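Local coordinates for cerato-platanin-like protein (Moniliophthora perniciosa, PDB 3SUM), which is of unknown function but belongs to the cerato-platanins, small fungal proteins with a double-psi beta-barrel fold, one of several functionally diversified members in this fungus, at residues 63-74 / 114-125. Sequence-based numbering, arbitrary orientation.
Sequences CWKLRYKGNHAF and LFSAYQVDGSCC
In the double-psi beta barrel, strand 116-120 pairs antiparallel with strand 63-68, and the C63-C125 disulfide ties the chain after strand 116-120 back to the start of 63-68. K65 and Y118 form a hydrogen-bonded antiparallel pair, K65 N to Y118 O at 2.8 Å and Y118 N to K65 O at 3.2 Å. A classic beta bulge puts two residues, F115 and S116, opposite R67: F115 N reaches R67 O (2.7 Å) and R67 N meets S116 O. W64, its CG beside the backbone N (chi1 -76°), has Q119 N over one indole face and CE3 3.3 Å from Y118 C, while Q119 CB sits over the five-membered ring, 4.0 Å from its centroid. Replacing W64 by alanine takes the indole away, which would probably open a gap under Q119 CB and leave S62 OG without its NE1-H mate. On the sheet face away from W64, K65 runs beside Y118, NZ only weakly bonded to OH; NZ also salt-bridges P136 OXT, and OH hydrogen-bonds P136 O. C124 CB lies over the F74 ring, 3.5 Å from CD1, its sulfur bridged to C133. Strand 116-120 flanks 63-68, whose other neighbour is 71-79; L66 and L114 pack on L97 of helix 91-97 and F87 of strand 86-89.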
loop_
_atom_site.group_PDB
_atom_site.type_symbol
_atom_site.label_atom_id
_atom_site.label_comp_id
_atom_site.label_asym_id
_atom_site.label_seq_id
_atom_site.Cartn_x
_atom_site.Cartn_y
_atom_site.Cartn_z
ATOM N N CYS A 63 0.087 -7.843 0.931
ATOM C CA CYS A 63 0.508 -6.924 2.026
ATOM C C CYS A 63 1.982 -6.903 2.011
ATOM O O CYS A 63 2.603 -7.975 2.020
ATOM C CB CYS A 63 0.018 -7.524 3.293
ATOM S SG CYS A 63 0.366 -6.410 4.697
ATOM N N TRP A 64 2.594 -5.711 2.033
ATOM C CA TRP A 64 4.047 -5.604 1.911
ATOM C C TRP A 64 4.591 -4.732 3.017
ATOM O O TRP A 64 4.005 -3.737 3.356
ATOM C CB TRP A 64 4.451 -4.966 0.578
ATOM C CG TRP A 64 4.299 -5.962 -0.507
ATOM C CD1 TRP A 64 3.155 -6.464 -0.947
ATOM C CD2 TRP A 64 5.350 -6.578 -1.255
ATOM N NE1 TRP A 64 3.399 -7.384 -1.918
ATOM C CE2 TRP A 64 4.749 -7.491 -2.112
ATOM C CE3 TRP A 64 6.754 -6.419 -1.280
ATOM C CZ2 TRP A 64 5.477 -8.285 -3.039
ATOM C CZ3 TRP A 64 7.509 -7.234 -2.204
ATOM C CH2 TRP A 64 6.853 -8.138 -3.079
ATOM N N LYS A 65 5.687 -5.167 3.602
ATOM C CA LYS A 65 6.330 -4.327 4.571
ATOM C C LYS A 65 7.400 -3.518 3.866
ATOM O O LYS A 65 8.285 -4.079 3.199
ATOM C CB LYS A 65 7.010 -5.214 5.626
ATOM C CG LYS A 65 7.533 -4.254 6.723
ATOM C CD LYS A 65 8.162 -5.039 7.870
ATOM C CE LYS A 65 9.663 -5.092 7.759
ATOM N NZ LYS A 65 10.243 -5.544 9.089
ATOM N N LEU A 66 7.382 -2.195 4.019
ATOM C CA LEU A 66 8.344 -1.357 3.328
ATOM C C LEU A 66 9.234 -0.749 4.415
ATOM O O LEU A 66 8.731 -0.425 5.514
ATOM C CB LEU A 66 7.645 -0.185 2.616
ATOM C CG LEU A 66 6.464 -0.490 1.691
ATOM C CD1 LEU A 66 5.956 0.745 0.965
ATOM C CD2 LEU A 66 6.931 -1.641 0.702
ATOM N N ARG A 67 10.524 -0.605 4.133
ATOM C CA ARG A 67 11.397 0.124 5.087
ATOM C C ARG A 67 12.083 1.276 4.376
ATOM O O ARG A 67 12.536 1.146 3.218
ATOM C CB ARG A 67 12.520 -0.780 5.651
ATOM C CG ARG A 67 12.069 -1.916 6.582
ATOM C CD ARG A 67 13.366 -2.651 7.131
ATOM N NE ARG A 67 13.125 -3.540 8.281
ATOM C CZ ARG A 67 13.006 -3.146 9.561
ATOM N NH1 ARG A 67 13.053 -1.860 9.894
ATOM N NH2 ARG A 67 12.846 -4.046 10.533
ATOM N N TYR A 68 12.123 2.415 5.048
ATOM C CA TYR A 68 12.963 3.523 4.647
ATOM C C TYR A 68 13.706 3.960 5.892
ATOM O O TYR A 68 13.065 4.303 6.916
ATOM C CB TYR A 68 12.095 4.673 4.154
ATOM C CG TYR A 68 12.909 5.850 3.722
ATOM C CD1 TYR A 68 13.407 5.919 2.400
ATOM C CD2 TYR A 68 13.091 6.942 4.590
ATOM C CE1 TYR A 68 14.130 7.018 1.975
ATOM C CE2 TYR A 68 13.793 8.058 4.182
ATOM C CZ TYR A 68 14.283 8.120 2.872
ATOM O OH TYR A 68 15.016 9.241 2.464
ATOM N N LYS A 69 15.043 3.955 5.806
ATOM C CA LYS A 69 15.877 4.289 6.941
ATOM C C LYS A 69 15.343 3.530 8.160
ATOM O O LYS A 69 15.308 2.281 8.119
ATOM C CB LYS A 69 16.048 5.794 7.063
ATOM C CG LYS A 69 16.840 6.365 5.842
ATOM C CD LYS A 69 17.047 7.842 6.022
ATOM C CE LYS A 69 17.885 8.390 4.789
ATOM N NZ LYS A 69 18.308 9.857 4.901
ATOM N N GLY A 70 14.977 4.220 9.227
ATOM C CA GLY A 70 14.513 3.533 10.429
ATOM C C GLY A 70 12.988 3.435 10.538
ATOM O O GLY A 70 12.471 3.164 11.619
ATOM N N ASN A 71 12.274 3.695 9.444
ATOM C CA ASN A 71 10.806 3.638 9.407
ATOM C C ASN A 71 10.346 2.407 8.644
ATOM O O ASN A 71 11.054 1.896 7.772
ATOM C CB ASN A 71 10.231 4.848 8.713
ATOM C CG ASN A 71 10.765 6.169 9.297
ATOM O OD1 ASN A 71 11.126 6.249 10.462
ATOM N ND2 ASN A 71 10.845 7.174 8.473
ATOM N N HIS A 72 9.146 1.967 8.930
ATOM C CA HIS A 72 8.557 0.919 8.119
ATOM C C HIS A 72 7.054 1.115 8.086
ATOM O O HIS A 72 6.475 1.894 8.872
ATOM C CB HIS A 72 8.933 -0.471 8.648
ATOM C CG HIS A 72 8.310 -0.816 9.978
ATOM N ND1 HIS A 72 8.875 -0.420 11.184
ATOM C CD2 HIS A 72 7.212 -1.550 10.297
ATOM C CE1 HIS A 72 8.144 -0.888 12.184
ATOM N NE2 HIS A 72 7.121 -1.564 11.674
ATOM N N ALA A 73 6.417 0.475 7.111
ATOM C CA ALA A 73 4.997 0.518 7.020
ATOM C C ALA A 73 4.503 -0.746 6.372
ATOM O O ALA A 73 5.239 -1.379 5.599
ATOM C CB ALA A 73 4.530 1.780 6.170
ATOM N N PHE A 74 3.250 -1.065 6.629
ATOM C CA PHE A 74 2.634 -2.171 5.972
ATOM C C PHE A 74 1.596 -1.668 4.993
ATOM O O PHE A 74 0.713 -0.881 5.329
ATOM C CB PHE A 74 1.968 -3.123 7.002
ATOM C CG PHE A 74 2.950 -3.776 7.900
ATOM C CD1 PHE A 74 3.672 -4.924 7.497
ATOM C CD2 PHE A 74 3.124 -3.281 9.223
ATOM C CE1 PHE A 74 4.528 -5.560 8.354
ATOM C CE2 PHE A 74 4.015 -3.940 10.088
ATOM C CZ PHE A 74 4.723 -5.066 9.627
ATOM N N LEU A 114 13.670 2.697 -1.305
ATOM C CA LEU A 114 13.397 1.944 -0.086
ATOM C C LEU A 114 14.568 1.163 0.323
ATOM O O LEU A 114 15.307 0.720 -0.525
ATOM C CB LEU A 114 12.226 1.019 -0.263
ATOM C CG LEU A 114 10.939 1.765 -0.551
ATOM C CD1 LEU A 114 9.810 0.674 -0.706
ATOM C CD2 LEU A 114 10.571 2.760 0.592
ATOM N N PHE A 115 14.744 0.967 1.639
ATOM C CA PHE A 115 15.733 -0.011 2.099
ATOM C C PHE A 115 15.348 -1.418 1.678
ATOM O O PHE A 115 16.209 -2.192 1.220
ATOM C CB PHE A 115 15.869 -0.001 3.635
ATOM C CG PHE A 115 16.844 -1.014 4.099
ATOM C CD1 PHE A 115 16.408 -2.240 4.538
ATOM C CD2 PHE A 115 18.204 -0.785 3.941
ATOM C CE1 PHE A 115 17.262 -3.220 4.908
ATOM C CE2 PHE A 115 19.116 -1.776 4.348
ATOM C CZ PHE A 115 18.641 -2.997 4.793
ATOM N N SER A 116 14.051 -1.769 1.790
ATOM C CA SER A 116 13.650 -3.132 1.467
ATOM C C SER A 116 12.149 -3.102 1.315
ATOM O O SER A 116 11.502 -2.161 1.815
ATOM C CB SER A 116 13.986 -4.093 2.607
ATOM O OG SER A 116 13.314 -3.649 3.805
ATOM N N ALA A 117 11.609 -4.124 0.667
ATOM C CA ALA A 117 10.169 -4.344 0.588
ATOM C C ALA A 117 10.027 -5.817 0.431
ATOM O O ALA A 117 10.710 -6.421 -0.430
ATOM C CB ALA A 117 9.561 -3.666 -0.669
ATOM N N TYR A 118 9.148 -6.423 1.227
ATOM C CA TYR A 118 8.840 -7.833 1.024
ATOM C C TYR A 118 7.441 -8.104 1.503
ATOM O O TYR A 118 6.911 -7.366 2.373
ATOM C CB TYR A 118 9.842 -8.730 1.768
ATOM C CG TYR A 118 10.041 -8.494 3.246
ATOM C CD1 TYR A 118 11.080 -7.695 3.709
ATOM C CD2 TYR A 118 9.219 -9.107 4.181
ATOM C CE1 TYR A 118 11.289 -7.487 5.090
ATOM C CE2 TYR A 118 9.449 -8.958 5.561
ATOM C CZ TYR A 118 10.458 -8.150 5.989
ATOM O OH TYR A 118 10.634 -8.036 7.330
ATOM N N GLN A 119 6.837 -9.147 0.948
ATOM C CA GLN A 119 5.475 -9.422 1.265
ATOM C C GLN A 119 5.459 -10.103 2.594
ATOM O O GLN A 119 6.413 -10.821 2.970
ATOM C CB GLN A 119 4.892 -10.354 0.249
ATOM C CG GLN A 119 3.442 -10.687 0.445
ATOM C CD GLN A 119 2.950 -11.580 -0.691
ATOM O OE1 GLN A 119 3.712 -11.914 -1.572
ATOM N NE2 GLN A 119 1.708 -11.890 -0.701
ATOM N N VAL A 120 4.382 -9.813 3.320
ATOM C CA VAL A 120 4.135 -10.358 4.629
ATOM C C VAL A 120 2.720 -10.881 4.652
ATOM O O VAL A 120 1.904 -10.618 3.744
ATOM C CB VAL A 120 4.325 -9.314 5.735
ATOM C CG1 VAL A 120 5.794 -8.793 5.774
ATOM C CG2 VAL A 120 3.352 -8.082 5.505
ATOM N N ASP A 121 2.377 -11.563 5.731
ATOM C CA ASP A 121 1.007 -12.033 5.873
ATOM C C ASP A 121 0.003 -10.913 5.798
ATOM O O ASP A 121 0.242 -9.797 6.296
ATOM C CB ASP A 121 0.853 -12.786 7.219
ATOM C CG ASP A 121 -0.485 -13.480 7.287
ATOM O OD1 ASP A 121 -1.412 -12.920 7.948
ATOM O OD2 ASP A 121 -0.603 -14.521 6.605
ATOM N N GLY A 122 -1.154 -11.198 5.195
ATOM C CA GLY A 122 -2.183 -10.154 5.057
ATOM C C GLY A 122 -2.697 -9.611 6.403
ATOM O O GLY A 122 -3.214 -8.505 6.456
ATOM N N SER A 123 -2.552 -10.359 7.491
ATOM C CA SER A 123 -3.025 -9.795 8.801
ATOM C C SER A 123 -2.276 -8.517 9.144
ATOM O O SER A 123 -2.815 -7.604 9.762
ATOM C CB SER A 123 -2.827 -10.855 9.914
ATOM O OG SER A 123 -1.449 -11.164 9.911
ATOM N N CYS A 124 -1.041 -8.364 8.655
ATOM C CA CYS A 124 -0.342 -7.119 8.862
ATOM C C CYS A 124 -1.037 -5.951 8.191
ATOM O O CYS A 124 -0.789 -4.798 8.514
ATOM C CB CYS A 124 1.126 -7.228 8.329
ATOM S SG CYS A 124 2.027 -8.510 9.168
ATOM N N CYS A 125 -1.840 -6.238 7.162
ATOM C CA CYS A 125 -2.606 -5.189 6.475
ATOM C C CYS A 125 -4.128 -5.306 6.857
ATOM O O CYS A 125 -4.988 -4.921 6.084
ATOM C CB CYS A 125 -2.450 -5.332 4.953
ATOM S SG CYS A 125 -0.803 -4.795 4.413
HETATM O O HOH W 1 0.311 -10.591 1.516
HETATM O O HOH W 2 10.768 -4.442 4.365
#